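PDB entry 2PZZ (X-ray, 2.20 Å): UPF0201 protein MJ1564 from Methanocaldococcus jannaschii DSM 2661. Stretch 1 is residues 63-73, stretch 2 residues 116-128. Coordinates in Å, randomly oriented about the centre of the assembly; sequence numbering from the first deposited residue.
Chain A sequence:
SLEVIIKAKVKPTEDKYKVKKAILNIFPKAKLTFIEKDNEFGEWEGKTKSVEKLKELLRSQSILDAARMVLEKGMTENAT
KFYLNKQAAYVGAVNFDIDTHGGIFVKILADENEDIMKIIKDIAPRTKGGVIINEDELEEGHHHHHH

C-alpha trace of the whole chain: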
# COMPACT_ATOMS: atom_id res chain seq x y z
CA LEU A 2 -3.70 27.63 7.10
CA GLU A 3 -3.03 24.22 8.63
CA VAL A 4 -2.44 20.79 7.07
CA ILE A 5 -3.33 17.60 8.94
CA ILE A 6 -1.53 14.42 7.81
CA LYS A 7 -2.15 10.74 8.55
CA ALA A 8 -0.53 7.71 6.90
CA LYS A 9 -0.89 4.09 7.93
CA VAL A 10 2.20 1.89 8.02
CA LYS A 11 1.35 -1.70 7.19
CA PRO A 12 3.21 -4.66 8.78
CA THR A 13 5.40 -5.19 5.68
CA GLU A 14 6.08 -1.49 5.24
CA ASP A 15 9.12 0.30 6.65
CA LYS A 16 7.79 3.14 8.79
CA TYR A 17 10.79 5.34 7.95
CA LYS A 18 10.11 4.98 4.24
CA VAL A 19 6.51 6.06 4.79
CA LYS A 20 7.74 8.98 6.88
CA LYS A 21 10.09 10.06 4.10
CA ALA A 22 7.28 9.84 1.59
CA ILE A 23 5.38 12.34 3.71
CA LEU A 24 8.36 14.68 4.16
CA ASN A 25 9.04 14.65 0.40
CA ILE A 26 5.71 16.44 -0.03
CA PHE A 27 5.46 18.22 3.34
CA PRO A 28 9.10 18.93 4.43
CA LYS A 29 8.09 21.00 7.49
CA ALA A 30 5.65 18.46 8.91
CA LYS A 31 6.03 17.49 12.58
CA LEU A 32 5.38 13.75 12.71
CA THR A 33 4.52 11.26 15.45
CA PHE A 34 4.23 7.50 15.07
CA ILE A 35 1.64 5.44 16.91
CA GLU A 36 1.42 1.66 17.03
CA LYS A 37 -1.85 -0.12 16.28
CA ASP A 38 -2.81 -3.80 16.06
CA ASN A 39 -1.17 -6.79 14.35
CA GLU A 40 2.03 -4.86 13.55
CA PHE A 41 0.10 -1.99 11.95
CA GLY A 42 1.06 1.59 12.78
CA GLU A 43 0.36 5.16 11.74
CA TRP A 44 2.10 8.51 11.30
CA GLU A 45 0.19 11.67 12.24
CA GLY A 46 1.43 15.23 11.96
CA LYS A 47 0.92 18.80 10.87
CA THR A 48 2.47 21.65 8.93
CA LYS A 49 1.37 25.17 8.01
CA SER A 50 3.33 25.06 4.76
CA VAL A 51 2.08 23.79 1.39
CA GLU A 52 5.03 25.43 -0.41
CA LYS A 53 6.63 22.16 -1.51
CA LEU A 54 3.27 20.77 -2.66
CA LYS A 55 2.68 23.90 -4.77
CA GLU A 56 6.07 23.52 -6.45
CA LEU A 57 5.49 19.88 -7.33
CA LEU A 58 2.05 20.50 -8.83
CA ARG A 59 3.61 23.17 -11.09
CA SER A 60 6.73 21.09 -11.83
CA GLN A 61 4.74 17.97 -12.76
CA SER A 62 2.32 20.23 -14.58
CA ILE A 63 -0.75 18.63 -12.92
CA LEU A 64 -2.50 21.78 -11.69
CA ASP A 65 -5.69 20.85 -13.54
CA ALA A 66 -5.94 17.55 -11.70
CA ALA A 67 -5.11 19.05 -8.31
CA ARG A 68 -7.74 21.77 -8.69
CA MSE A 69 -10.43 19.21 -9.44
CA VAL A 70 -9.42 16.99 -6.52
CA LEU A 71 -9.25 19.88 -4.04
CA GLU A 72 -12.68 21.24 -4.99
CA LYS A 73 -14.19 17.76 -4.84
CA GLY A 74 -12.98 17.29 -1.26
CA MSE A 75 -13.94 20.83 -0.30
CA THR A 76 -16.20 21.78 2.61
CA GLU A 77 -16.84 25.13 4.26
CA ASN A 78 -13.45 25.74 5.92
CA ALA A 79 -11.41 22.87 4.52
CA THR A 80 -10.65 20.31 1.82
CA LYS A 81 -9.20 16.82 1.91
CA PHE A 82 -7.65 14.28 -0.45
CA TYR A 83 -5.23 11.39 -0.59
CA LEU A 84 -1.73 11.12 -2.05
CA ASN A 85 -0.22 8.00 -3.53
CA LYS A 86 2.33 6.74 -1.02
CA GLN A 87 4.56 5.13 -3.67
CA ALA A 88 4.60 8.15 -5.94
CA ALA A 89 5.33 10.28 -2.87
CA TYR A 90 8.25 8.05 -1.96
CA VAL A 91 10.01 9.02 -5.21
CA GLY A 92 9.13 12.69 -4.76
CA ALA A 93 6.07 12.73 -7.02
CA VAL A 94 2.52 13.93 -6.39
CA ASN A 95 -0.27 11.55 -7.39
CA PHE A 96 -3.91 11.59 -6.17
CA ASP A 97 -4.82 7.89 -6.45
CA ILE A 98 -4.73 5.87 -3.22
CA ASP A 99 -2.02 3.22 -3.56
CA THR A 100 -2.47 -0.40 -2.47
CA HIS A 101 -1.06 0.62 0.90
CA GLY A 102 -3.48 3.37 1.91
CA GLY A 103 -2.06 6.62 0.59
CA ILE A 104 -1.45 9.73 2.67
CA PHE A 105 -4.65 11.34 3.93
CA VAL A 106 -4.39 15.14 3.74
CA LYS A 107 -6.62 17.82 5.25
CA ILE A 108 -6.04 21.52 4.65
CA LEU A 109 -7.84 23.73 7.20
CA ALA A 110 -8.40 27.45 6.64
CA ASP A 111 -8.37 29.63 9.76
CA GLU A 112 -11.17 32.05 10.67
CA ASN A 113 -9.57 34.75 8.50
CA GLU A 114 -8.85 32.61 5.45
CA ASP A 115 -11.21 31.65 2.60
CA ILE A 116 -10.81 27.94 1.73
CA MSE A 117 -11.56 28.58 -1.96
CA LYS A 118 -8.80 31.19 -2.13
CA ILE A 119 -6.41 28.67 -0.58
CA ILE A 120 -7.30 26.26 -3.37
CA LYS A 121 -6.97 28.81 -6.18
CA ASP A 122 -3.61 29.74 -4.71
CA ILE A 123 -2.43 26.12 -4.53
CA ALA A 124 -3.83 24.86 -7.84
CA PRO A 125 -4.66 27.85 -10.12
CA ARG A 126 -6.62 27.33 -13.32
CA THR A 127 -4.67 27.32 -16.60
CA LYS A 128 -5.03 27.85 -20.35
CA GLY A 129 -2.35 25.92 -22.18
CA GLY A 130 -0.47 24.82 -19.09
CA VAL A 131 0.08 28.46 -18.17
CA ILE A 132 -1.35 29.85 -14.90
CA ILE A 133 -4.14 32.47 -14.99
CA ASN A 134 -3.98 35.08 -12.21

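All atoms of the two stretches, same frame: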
# COMPACT_ATOMS: atom_id res chain seq x y z
N ILE A 63 0.53 19.31 -13.17
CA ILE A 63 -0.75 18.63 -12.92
C ILE A 63 -1.71 19.52 -12.12
O ILE A 63 -2.49 19.03 -11.30
CB ILE A 63 -0.56 17.30 -12.16
CG1 ILE A 63 0.18 17.54 -10.84
CG2 ILE A 63 0.20 16.28 -13.05
CD1 ILE A 63 0.42 16.29 -10.04
N LEU A 64 -1.63 20.82 -12.37
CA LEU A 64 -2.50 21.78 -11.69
C LEU A 64 -3.98 21.50 -11.93
O LEU A 64 -4.81 21.61 -11.02
CB LEU A 64 -2.17 23.19 -12.18
CG LEU A 64 -0.82 23.76 -11.74
CD1 LEU A 64 -0.63 25.14 -12.33
CD2 LEU A 64 -0.79 23.84 -10.23
N ASP A 65 -4.31 21.12 -13.16
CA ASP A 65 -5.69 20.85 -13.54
C ASP A 65 -6.29 19.72 -12.73
O ASP A 65 -7.46 19.77 -12.34
CB ASP A 65 -5.77 20.52 -15.03
CG ASP A 65 -4.54 19.79 -15.53
OD1 ASP A 65 -3.42 20.36 -15.45
OD2 ASP A 65 -4.68 18.64 -16.00
N ALA A 66 -5.48 18.70 -12.46
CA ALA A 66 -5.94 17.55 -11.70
C ALA A 66 -6.09 17.94 -10.23
O ALA A 66 -7.08 17.62 -9.59
CB ALA A 66 -4.96 16.39 -11.84
N ALA A 67 -5.08 18.63 -9.70
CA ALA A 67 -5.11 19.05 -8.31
C ALA A 67 -6.32 19.93 -8.01
O ALA A 67 -6.99 19.73 -7.00
CB ALA A 67 -3.82 19.79 -7.96
N ARG A 68 -6.61 20.88 -8.89
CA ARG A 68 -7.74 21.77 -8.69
C ARG A 68 -9.05 20.99 -8.57
O ARG A 68 -9.86 21.26 -7.70
CB ARG A 68 -7.84 22.76 -9.85
CG ARG A 68 -8.99 23.76 -9.74
CD ARG A 68 -9.03 24.49 -8.38
NE ARG A 68 -9.96 25.61 -8.47
CZ ARG A 68 -9.65 26.78 -9.01
NH1 ARG A 68 -8.42 26.99 -9.48
NH2 ARG A 68 -10.58 27.71 -9.15
N MSE A 69 -9.23 20.01 -9.46
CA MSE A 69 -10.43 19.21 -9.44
C MSE A 69 -10.52 18.41 -8.14
O MSE A 69 -11.58 18.36 -7.51
CB MSE A 69 -10.45 18.25 -10.63
CG MSE A 69 -11.75 17.48 -10.78
SE MSE A 69 -11.61 15.93 -11.94
CE MSE A 69 -11.28 14.62 -10.55
N VAL A 70 -9.42 17.78 -7.74
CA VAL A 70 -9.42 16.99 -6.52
C VAL A 70 -9.68 17.83 -5.26
O VAL A 70 -10.41 17.41 -4.37
CB VAL A 70 -8.09 16.22 -6.35
CG1 VAL A 70 -8.06 15.50 -5.01
CG2 VAL A 70 -7.93 15.19 -7.50
N LEU A 71 -9.07 19.00 -5.19
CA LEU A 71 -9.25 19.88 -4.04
C LEU A 71 -10.69 20.40 -3.93
O LEU A 71 -11.25 20.47 -2.83
CB LEU A 71 -8.27 21.05 -4.10
CG LEU A 71 -6.80 20.62 -4.11
CD1 LEU A 71 -5.87 21.83 -4.07
CD2 LEU A 71 -6.54 19.71 -2.91
N GLU A 72 -11.31 20.75 -5.05
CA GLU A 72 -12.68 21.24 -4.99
C GLU A 72 -13.63 20.12 -4.61
O GLU A 72 -14.57 20.33 -3.84
CB GLU A 72 -13.09 21.85 -6.33
CG GLU A 72 -12.40 23.15 -6.62
CD GLU A 72 -12.99 23.83 -7.83
OE1 GLU A 72 -14.05 23.36 -8.29
OE2 GLU A 72 -12.40 24.83 -8.30
N LYS A 73 -13.37 18.93 -5.14
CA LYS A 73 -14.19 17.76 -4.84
C LYS A 73 -14.18 17.38 -3.36
O LYS A 73 -15.18 16.86 -2.85
CB LYS A 73 -13.70 16.57 -5.68
CG LYS A 73 -14.42 15.26 -5.42
CD LYS A 73 -14.01 14.22 -6.47
CE LYS A 73 -14.26 14.75 -7.89
NZ LYS A 73 -13.86 13.80 -8.97
N ILE A 116 -11.29 29.23 2.24
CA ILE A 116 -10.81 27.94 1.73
C ILE A 116 -10.70 27.90 0.20
O ILE A 116 -9.78 27.27 -0.33
CB ILE A 116 -11.71 26.78 2.25
CG1 ILE A 116 -10.86 25.50 2.39
CG2 ILE A 116 -12.91 26.55 1.32
CD1 ILE A 116 -10.42 24.89 1.11
N MSE A 117 -11.61 28.57 -0.50
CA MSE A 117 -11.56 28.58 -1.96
C MSE A 117 -10.36 29.37 -2.47
O MSE A 117 -9.83 29.06 -3.54
CB MSE A 117 -12.85 29.16 -2.56
CG MSE A 117 -13.68 28.15 -3.34
SE MSE A 117 -12.75 27.36 -4.87
CE MSE A 117 -13.43 28.51 -6.26
N LYS A 118 -9.95 30.39 -1.73
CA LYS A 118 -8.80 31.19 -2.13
C LYS A 118 -7.54 30.38 -1.92
O LYS A 118 -6.57 30.52 -2.67
CB LYS A 118 -8.72 32.50 -1.34
CG LYS A 118 -9.60 33.60 -1.91
CD LYS A 118 -9.36 34.93 -1.21
CE LYS A 118 -10.19 36.05 -1.84
NZ LYS A 118 -9.84 37.39 -1.28
N ILE A 119 -7.55 29.53 -0.89
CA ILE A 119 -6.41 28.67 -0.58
C ILE A 119 -6.21 27.75 -1.78
O ILE A 119 -5.09 27.55 -2.27
CB ILE A 119 -6.69 27.79 0.66
CG1 ILE A 119 -6.82 28.66 1.91
CG2 ILE A 119 -5.59 26.74 0.83
CD1 ILE A 119 -5.53 29.29 2.34
N ILE A 120 -7.32 27.19 -2.25
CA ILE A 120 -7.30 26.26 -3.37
C ILE A 120 -6.87 26.90 -4.69
O ILE A 120 -6.12 26.29 -5.45
CB ILE A 120 -8.67 25.58 -3.56
CG1 ILE A 120 -8.97 24.70 -2.34
CG2 ILE A 120 -8.69 24.75 -4.83
CD1 ILE A 120 -10.30 23.97 -2.40
N LYS A 121 -7.35 28.11 -4.96
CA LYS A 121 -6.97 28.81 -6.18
C LYS A 121 -5.48 29.12 -6.14
O LYS A 121 -4.79 29.10 -7.15
CB LYS A 121 -7.77 30.11 -6.33
CG LYS A 121 -9.22 29.89 -6.77
CD LYS A 121 -10.03 31.19 -6.76
CE LYS A 121 -11.46 30.95 -7.27
NZ LYS A 121 -12.42 32.08 -7.00
N ASP A 122 -5.01 29.41 -4.94
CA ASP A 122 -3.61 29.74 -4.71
C ASP A 122 -2.71 28.52 -4.88
O ASP A 122 -1.61 28.62 -5.42
CB ASP A 122 -3.48 30.30 -3.29
CG ASP A 122 -2.09 30.76 -2.97
OD1 ASP A 122 -1.21 29.91 -2.74
OD2 ASP A 122 -1.86 31.99 -2.96
N ILE A 123 -3.19 27.36 -4.43
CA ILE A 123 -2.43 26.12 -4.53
C ILE A 123 -2.44 25.55 -5.94
O ILE A 123 -1.39 25.24 -6.51
CB ILE A 123 -2.96 25.06 -3.55
CG1 ILE A 123 -2.73 25.52 -2.11
CG2 ILE A 123 -2.26 23.71 -3.79
CD1 ILE A 123 -3.26 24.56 -1.04
N ALA A 124 -3.64 25.40 -6.50
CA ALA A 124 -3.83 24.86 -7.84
C ALA A 124 -4.67 25.81 -8.69
O ALA A 124 -5.88 25.64 -8.84
CB ALA A 124 -4.51 23.48 -7.76
N PRO A 125 -4.02 26.84 -9.27
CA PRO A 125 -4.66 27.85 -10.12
C PRO A 125 -5.06 27.27 -11.47
O PRO A 125 -4.38 26.39 -12.01
CB PRO A 125 -3.56 28.90 -10.30
CG PRO A 125 -2.63 28.66 -9.16
CD PRO A 125 -2.60 27.18 -9.05
N ARG A 126 -6.17 27.77 -12.02
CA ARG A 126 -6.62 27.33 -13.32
C ARG A 126 -5.53 27.64 -14.34
O ARG A 126 -4.59 28.39 -14.04
CB ARG A 126 -7.91 28.05 -13.72
CG ARG A 126 -9.10 27.70 -12.84
CD ARG A 126 -10.40 28.16 -13.46
NE ARG A 126 -11.55 27.63 -12.73
CZ ARG A 126 -11.74 26.34 -12.47
NH1 ARG A 126 -10.86 25.43 -12.88
NH2 ARG A 126 -12.82 25.95 -11.79
N THR A 127 -5.64 27.07 -15.54
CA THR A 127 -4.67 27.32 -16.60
C THR A 127 -5.33 27.31 -17.98
O THR A 127 -6.48 26.88 -18.13
CB THR A 127 -3.52 26.27 -16.63
OG1 THR A 127 -4.05 24.98 -16.98
CG2 THR A 127 -2.84 26.18 -15.27
N LYS A 128 -4.59 27.79 -18.96
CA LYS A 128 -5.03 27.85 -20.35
C LYS A 128 -3.78 27.56 -21.17
O LYS A 128 -3.05 28.48 -21.55
CB LYS A 128 -5.56 29.24 -20.71
CG LYS A 128 -6.80 29.67 -19.93
CD LYS A 128 -7.30 31.03 -20.40
CE LYS A 128 -8.54 31.47 -19.62
NZ LYS A 128 -9.10 32.76 -20.12

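Two nearly antiparallel helices, 64-73 and 116-123, pack side by side with their axes 9.8 Å apart at closest approach, and the segment that follows the second helix continues the contact to Leu64, the first residue of the first helix. Together the stretches bury 684 Å², much of it apolar, with a single hydrogen bond crossing between them.

That bond belongs to Arg68. Its CA-to-CB bond points sideways, but with chi1 t and chi2 p the chain turns so that its end comes nearer the other stretch. Arg68 NH1 donates to the backbone O of Ala124 at 2.9 Å, with an N-H...O angle of 149°. Ala124 follows the last residue of the second helix. Ala124 N still donates to Ile120 O (2.8 Å), while its O accepts the hydrogen bond from Arg68 NH1, lying near the plane of the guanidinium at its edge. Arginine suits this place because it has several donors on one planar group. While NH1 serves Ala124, Arg68 NE donates to Glu72 OE2 at 2.6 Å, forming a salt bridge between residues one helical turn apart in the first stretch. The buried charge is thus paired. Arg68 NH1 also lies 3.5 Å from Arg126 N, but both are donors and no bond forms.

The faces of the same guanidinium are covered too. Over one lies the aliphatic part of Lys121, with Lys121 CG 3.5 Å from Arg68 NH2; over the opposite face, Arg126 stacks flat, the group centres 4.0 Å apart and the planes inclined by 21°. Two like charges are thereby brought close, with Arg68 NH2 and Arg126 NE 3.7 Å apart, and Glu72 helps to offset them. Glu72 OE2 makes a long salt bridge to Arg126 NH2 at 3.7 Å, but the oxygen lies well out of the guanidinium plane, so this link is one of charge alone, with no N-H directed at it. One carboxylate oxygen therefore takes a hydrogen bond from one arginine and attracts the other electrostatically.

Beside this polar cluster the helices meet through apolar groups. The nearest CA pair in the register is Arg68 CA and Ala124 CA, 5.1 Å apart; here Ala124 has only a methyl, which points toward the first stretch. Ala67 CB and Ala124 CB touch at 3.8 Å, and Ala124 CB also lies 3.8 Å from Leu64 O. Leu64 O is already satisfied by Arg68 N (2.9 Å), so a methyl can rest against it at little cost. Further along, Leu71 and Ile120 both point toward the opposite stretch and meet at 3.8 Å between Leu71 CB and Ile120 CG2, while Leu71 CD1 reaches Ile123 CG2 at 4.1 Å. Their branched hydrocarbon side chains have no polar groups to satisfy. At the other end Leu64 carries the packing beyond the second helix, with Leu64 CD2 4.0 Å from Pro125 CD and Leu64 CD1 3.8 Å from Thr127 CG2. Thr127, whose CA-to-CB bond points toward the first stretch, offers this methyl to the leucine.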